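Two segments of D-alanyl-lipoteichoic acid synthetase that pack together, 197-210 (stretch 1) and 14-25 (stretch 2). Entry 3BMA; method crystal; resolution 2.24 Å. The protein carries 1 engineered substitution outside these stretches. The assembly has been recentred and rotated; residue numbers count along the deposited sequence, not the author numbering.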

# COMPACT_ATOMS: atom_id res chain seq x y z
N PHE C 197 24.88 -7.28 -16.47
CA PHE C 197 26.17 -6.59 -16.58
C PHE C 197 27.33 -7.34 -15.91
O PHE C 197 28.43 -6.80 -15.78
CB PHE C 197 26.05 -5.17 -16.00
CG PHE C 197 24.92 -4.36 -16.58
CD1 PHE C 197 24.79 -4.18 -17.95
CD2 PHE C 197 23.99 -3.74 -15.74
CE1 PHE C 197 23.74 -3.41 -18.49
CE2 PHE C 197 22.94 -2.98 -16.26
CZ PHE C 197 22.82 -2.81 -17.63
N SER C 198 27.08 -8.59 -15.50
CA SER C 198 28.10 -9.43 -14.88
C SER C 198 29.06 -10.01 -15.92
O SER C 198 28.64 -10.77 -16.80
CB SER C 198 27.45 -10.57 -14.08
OG SER C 198 26.66 -10.07 -13.01
N VAL C 199 30.33 -9.63 -15.83
CA VAL C 199 31.35 -10.06 -16.80
C VAL C 199 32.51 -10.84 -16.16
O VAL C 199 33.40 -10.26 -15.54
CB VAL C 199 31.91 -8.86 -17.66
CG1 VAL C 199 32.86 -9.37 -18.75
CG2 VAL C 199 30.78 -8.05 -18.29
N ARG C 200 32.45 -12.17 -16.30
CA ARG C 200 33.58 -13.07 -16.08
C ARG C 200 33.37 -14.34 -16.89
O ARG C 200 32.94 -15.38 -16.37
CB ARG C 200 33.81 -13.37 -14.58
CG ARG C 200 35.12 -14.13 -14.25
CD ARG C 200 36.40 -13.33 -14.53
NE ARG C 200 36.82 -13.42 -15.93
CZ ARG C 200 37.75 -12.64 -16.50
NH1 ARG C 200 38.05 -12.81 -17.78
NH2 ARG C 200 38.38 -11.71 -15.79
N GLY C 201 33.66 -14.25 -18.19
CA GLY C 201 33.35 -15.33 -19.12
C GLY C 201 34.50 -15.80 -19.99
O GLY C 201 34.70 -17.00 -20.13
N TYR C 202 35.25 -14.85 -20.56
CA TYR C 202 36.24 -15.14 -21.61
C TYR C 202 37.44 -15.99 -21.19
O TYR C 202 37.89 -16.84 -21.97
CB TYR C 202 36.71 -13.84 -22.27
CG TYR C 202 35.67 -13.20 -23.15
CD1 TYR C 202 34.81 -12.21 -22.66
CD2 TYR C 202 35.54 -13.58 -24.49
CE1 TYR C 202 33.86 -11.62 -23.48
CE2 TYR C 202 34.58 -12.99 -25.31
CZ TYR C 202 33.75 -12.01 -24.80
OH TYR C 202 32.80 -11.43 -25.61
N VAL C 203 37.95 -15.76 -19.98
CA VAL C 203 39.02 -16.59 -19.42
C VAL C 203 38.46 -17.96 -19.02
O VAL C 203 39.06 -19.00 -19.31
CB VAL C 203 39.74 -15.87 -18.23
CG1 VAL C 203 40.48 -16.86 -17.32
CG2 VAL C 203 40.70 -14.81 -18.75
N ASN C 204 37.28 -17.94 -18.39
CA ASN C 204 36.61 -19.14 -17.90
C ASN C 204 36.08 -20.07 -19.00
O ASN C 204 36.00 -21.28 -18.79
CB ASN C 204 35.49 -18.75 -16.93
CG ASN C 204 35.25 -19.80 -15.87
OD1 ASN C 204 34.71 -20.87 -16.15
ND2 ASN C 204 35.63 -19.49 -14.64
N TYR C 205 35.72 -19.51 -20.15
CA TYR C 205 35.26 -20.31 -21.29
C TYR C 205 36.41 -21.03 -21.98
O TYR C 205 36.28 -22.20 -22.34
CB TYR C 205 34.50 -19.45 -22.32
CG TYR C 205 33.74 -20.27 -23.35
CD1 TYR C 205 32.43 -20.65 -23.12
CD2 TYR C 205 34.34 -20.65 -24.56
CE1 TYR C 205 31.72 -21.41 -24.05
CE2 TYR C 205 33.64 -21.41 -25.50
CZ TYR C 205 32.33 -21.78 -25.23
OH TYR C 205 31.62 -22.53 -26.15
N ASP C 206 37.52 -20.33 -22.17
CA ASP C 206 38.67 -20.87 -22.88
C ASP C 206 39.38 -21.98 -22.11
O ASP C 206 39.64 -23.05 -22.67
CB ASP C 206 39.65 -19.76 -23.27
CG ASP C 206 39.31 -19.13 -24.60
OD1 ASP C 206 40.25 -18.90 -25.40
OD2 ASP C 206 38.12 -18.87 -24.86
N LYS C 207 39.67 -21.73 -20.83
CA LYS C 207 40.37 -22.70 -19.97
C LYS C 207 39.57 -23.97 -19.66
O LYS C 207 40.15 -25.00 -19.32
CB LYS C 207 40.81 -22.03 -18.66
CG LYS C 207 42.05 -21.16 -18.79
CD LYS C 207 42.50 -20.64 -17.44
CE LYS C 207 43.74 -19.77 -17.57
NZ LYS C 207 44.18 -19.23 -16.25
N HIS C 208 38.24 -23.89 -19.79
CA HIS C 208 37.37 -25.02 -19.46
C HIS C 208 36.76 -25.73 -20.67
O HIS C 208 36.61 -26.95 -20.65
CB HIS C 208 36.27 -24.58 -18.49
CG HIS C 208 36.78 -24.22 -17.13
ND1 HIS C 208 36.26 -23.18 -16.39
CD2 HIS C 208 37.75 -24.77 -16.36
CE1 HIS C 208 36.89 -23.10 -15.23
NE2 HIS C 208 37.80 -24.05 -15.19
N VAL C 209 36.40 -24.98 -21.71
CA VAL C 209 35.72 -25.55 -22.88
C VAL C 209 36.57 -25.54 -24.15
O VAL C 209 36.79 -26.59 -24.75
CB VAL C 209 34.33 -24.90 -23.13
CG1 VAL C 209 33.71 -25.37 -24.45
CG2 VAL C 209 33.38 -25.22 -21.99
N ALA C 210 37.06 -24.36 -24.53
CA ALA C 210 37.75 -24.17 -25.82
C ALA C 210 39.09 -24.90 -25.97
O ALA C 210 39.49 -25.24 -27.09
CB ALA C 210 37.93 -22.68 -26.12
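Stretch 2 (14-25) EKRSAVATTIDS

The most unusual feature of this contact is a cation-pi stack at a place where the backbones come very close. The guanidinium of Arg 16 lies flat on the ring of Tyr 202, with centres 4.1 Å apart and planes inclined by only 25°. The aliphatic part of the arginine joins in: Arg 16 CD sits 4.1 Å from the centroid of the Tyr 202 ring and 4° off the ring normal, so a CH-pi contact lies almost exactly over the face. Arg 16 NH2 and Tyr 202 OH are 2.9 Å apart, yet the angle is poor and the pair is not a hydrogen bond; the hydroxyl lies over a face of the guanidinium rather than in its plane, where the N-H bonds point.

The position of Arg 16 is compatible with Gly 201 having no side chain. Gly 201, at the N-cap position of helix 202-210, brings its CA to 5.0 Å from the CA of Arg 16, and its C lies 4.0 Å from Arg 16 CD. An ideal CB built on Gly 201 would fall 2.9 Å from Arg 16 CD, a clash, so the absence of a side chain leaves room for the arginine. With chi1 at m and chi2 at t, the CA-to-CB bond of Arg 16 points sideways to stretch 1, and the end of the side chain comes nearer to it.

Stretch 2 continues a helix that begins earlier in the chain, passes through a loop and leads into a second helix. The axis of helix 14-18 crosses that of helix 202-210 with a closest approach of 9.2 Å and an angle of 66° between their N-to-C directions, so the helices are neither parallel nor antiparallel. In the loop, Thr 21 adopts a left-handed conformation (phi/psi 42/52), and Thr 22 is the N-cap of the second helix, its OG1 accepting a weak capping bond from Ser 25 N at 3.3 Å. The nearest CA pairs follow no single direction: Ser 198 CA to Asp 24 CA 8.0 Å, Gly 201 CA to Arg 16 CA 5.0 Å, Asn 204 CA to Ala 20 CA 6.0 Å.

Tyr 205, chi1 at t, lies against Lys 15, Arg 16 and Val 19. Its CE1 is 3.6 Å from Lys 15 O, which lies at the ring edge near its plane, and its CD1 is 4.0 Å from Arg 16 CA. Val 19 makes the apolar side-chain contacts: its CG2 touches both Tyr 205 CD1 (3.5 Å) and Val 209 CG2 (3.9 Å), while its CG1 reaches Val 209 CG2 at 3.8 Å. The helix of stretch 1 widens into a pi-type turn at 206-210, where Tyr 205 O accepts from both Val 209 N (2.9 Å) and Ala 210 N (3.2 Å).

Ser 198 OG stands 3.8 Å from Asp 24 OD1, too long for a hydrogen bond. Altogether 575 Å² is buried, summed over both sides, and no clear hydrogen bond crosses between the stretches; stacking and apolar packing dominate.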

# COMPACT_ATOMS: atom_id res chain seq x y z
N GLU C 14 25.40 -16.28 -23.36
CA GLU C 14 24.74 -17.44 -22.77
C GLU C 14 25.64 -18.66 -22.67
O GLU C 14 25.55 -19.43 -21.71
CB GLU C 14 23.48 -17.78 -23.55
CG GLU C 14 22.41 -16.73 -23.40
CD GLU C 14 21.36 -16.82 -24.46
OE1 GLU C 14 21.15 -17.92 -25.02
OE2 GLU C 14 20.74 -15.78 -24.75
N LYS C 15 26.51 -18.84 -23.67
CA LYS C 15 27.48 -19.93 -23.67
C LYS C 15 28.51 -19.77 -22.56
O LYS C 15 28.91 -20.76 -21.94
CB LYS C 15 28.17 -20.04 -25.04
CG LYS C 15 27.29 -20.64 -26.12
CD LYS C 15 28.07 -20.92 -27.39
CE LYS C 15 27.28 -21.83 -28.32
NZ LYS C 15 27.96 -22.02 -29.63
N ARG C 16 28.91 -18.53 -22.31
CA ARG C 16 29.87 -18.22 -21.25
C ARG C 16 29.27 -18.40 -19.85
O ARG C 16 29.96 -18.85 -18.93
CB ARG C 16 30.43 -16.81 -21.42
CG ARG C 16 31.21 -16.64 -22.71
CD ARG C 16 31.78 -15.25 -22.87
NE ARG C 16 31.75 -14.86 -24.28
CZ ARG C 16 30.92 -13.95 -24.79
NH1 ARG C 16 30.08 -13.29 -24.01
NH2 ARG C 16 30.97 -13.67 -26.09
N SER C 17 27.99 -18.05 -19.71
CA SER C 17 27.26 -18.22 -18.46
C SER C 17 27.02 -19.69 -18.14
O SER C 17 27.06 -20.10 -16.98
CB SER C 17 25.91 -17.50 -18.53
OG SER C 17 26.09 -16.13 -18.82
N ALA C 18 26.78 -20.48 -19.19
CA ALA C 18 26.47 -21.90 -19.08
C ALA C 18 27.59 -22.73 -18.46
O ALA C 18 27.33 -23.71 -17.77
CB ALA C 18 26.10 -22.46 -20.43
N VAL C 19 28.83 -22.31 -18.70
CA VAL C 19 30.00 -23.05 -18.25
C VAL C 19 30.86 -22.28 -17.24
O VAL C 19 31.94 -22.74 -16.87
CB VAL C 19 30.88 -23.50 -19.45
CG1 VAL C 19 30.08 -24.37 -20.40
CG2 VAL C 19 31.45 -22.30 -20.19
N ALA C 20 30.38 -21.11 -16.80
CA ALA C 20 31.12 -20.25 -15.86
C ALA C 20 31.31 -20.88 -14.49
O ALA C 20 32.37 -20.72 -13.87
CB ALA C 20 30.44 -18.90 -15.72
N THR C 21 30.30 -21.62 -14.04
CA THR C 21 30.25 -22.23 -12.70
C THR C 21 30.75 -21.29 -11.59
O THR C 21 31.64 -21.65 -10.81
CB THR C 21 30.96 -23.62 -12.63
OG1 THR C 21 32.30 -23.51 -13.11
CG2 THR C 21 30.20 -24.66 -13.45
N THR C 22 30.20 -20.08 -11.57
CA THR C 22 30.48 -19.12 -10.51
C THR C 22 29.28 -19.08 -9.59
O THR C 22 28.28 -19.76 -9.84
CB THR C 22 30.78 -17.70 -11.06
OG1 THR C 22 29.76 -17.30 -11.98
CG2 THR C 22 32.14 -17.65 -11.74
N ILE C 23 29.38 -18.29 -8.52
CA ILE C 23 28.27 -18.08 -7.60
C ILE C 23 27.16 -17.32 -8.33
O ILE C 23 25.98 -17.65 -8.20
CB ILE C 23 28.73 -17.34 -6.32
CG1 ILE C 23 29.75 -18.19 -5.56
CG2 ILE C 23 27.55 -17.04 -5.41
CD1 ILE C 23 30.64 -17.40 -4.62
N ASP C 24 27.57 -16.34 -9.14
CA ASP C 24 26.66 -15.52 -9.94
C ASP C 24 25.82 -16.30 -10.95
O ASP C 24 24.61 -16.10 -11.01
CB ASP C 24 27.43 -14.40 -10.66
CG ASP C 24 27.75 -13.22 -9.74
OD1 ASP C 24 28.24 -12.19 -10.26
OD2 ASP C 24 27.52 -13.31 -8.51
N SER C 25 26.45 -17.20 -11.70
CA SER C 25 25.73 -18.01 -12.70
C SER C 25 24.66 -18.89 -12.06
O SER C 25 23.66 -19.23 -12.70
CB SER C 25 26.70 -18.85 -13.54
OG SER C 25 27.33 -19.87 -12.76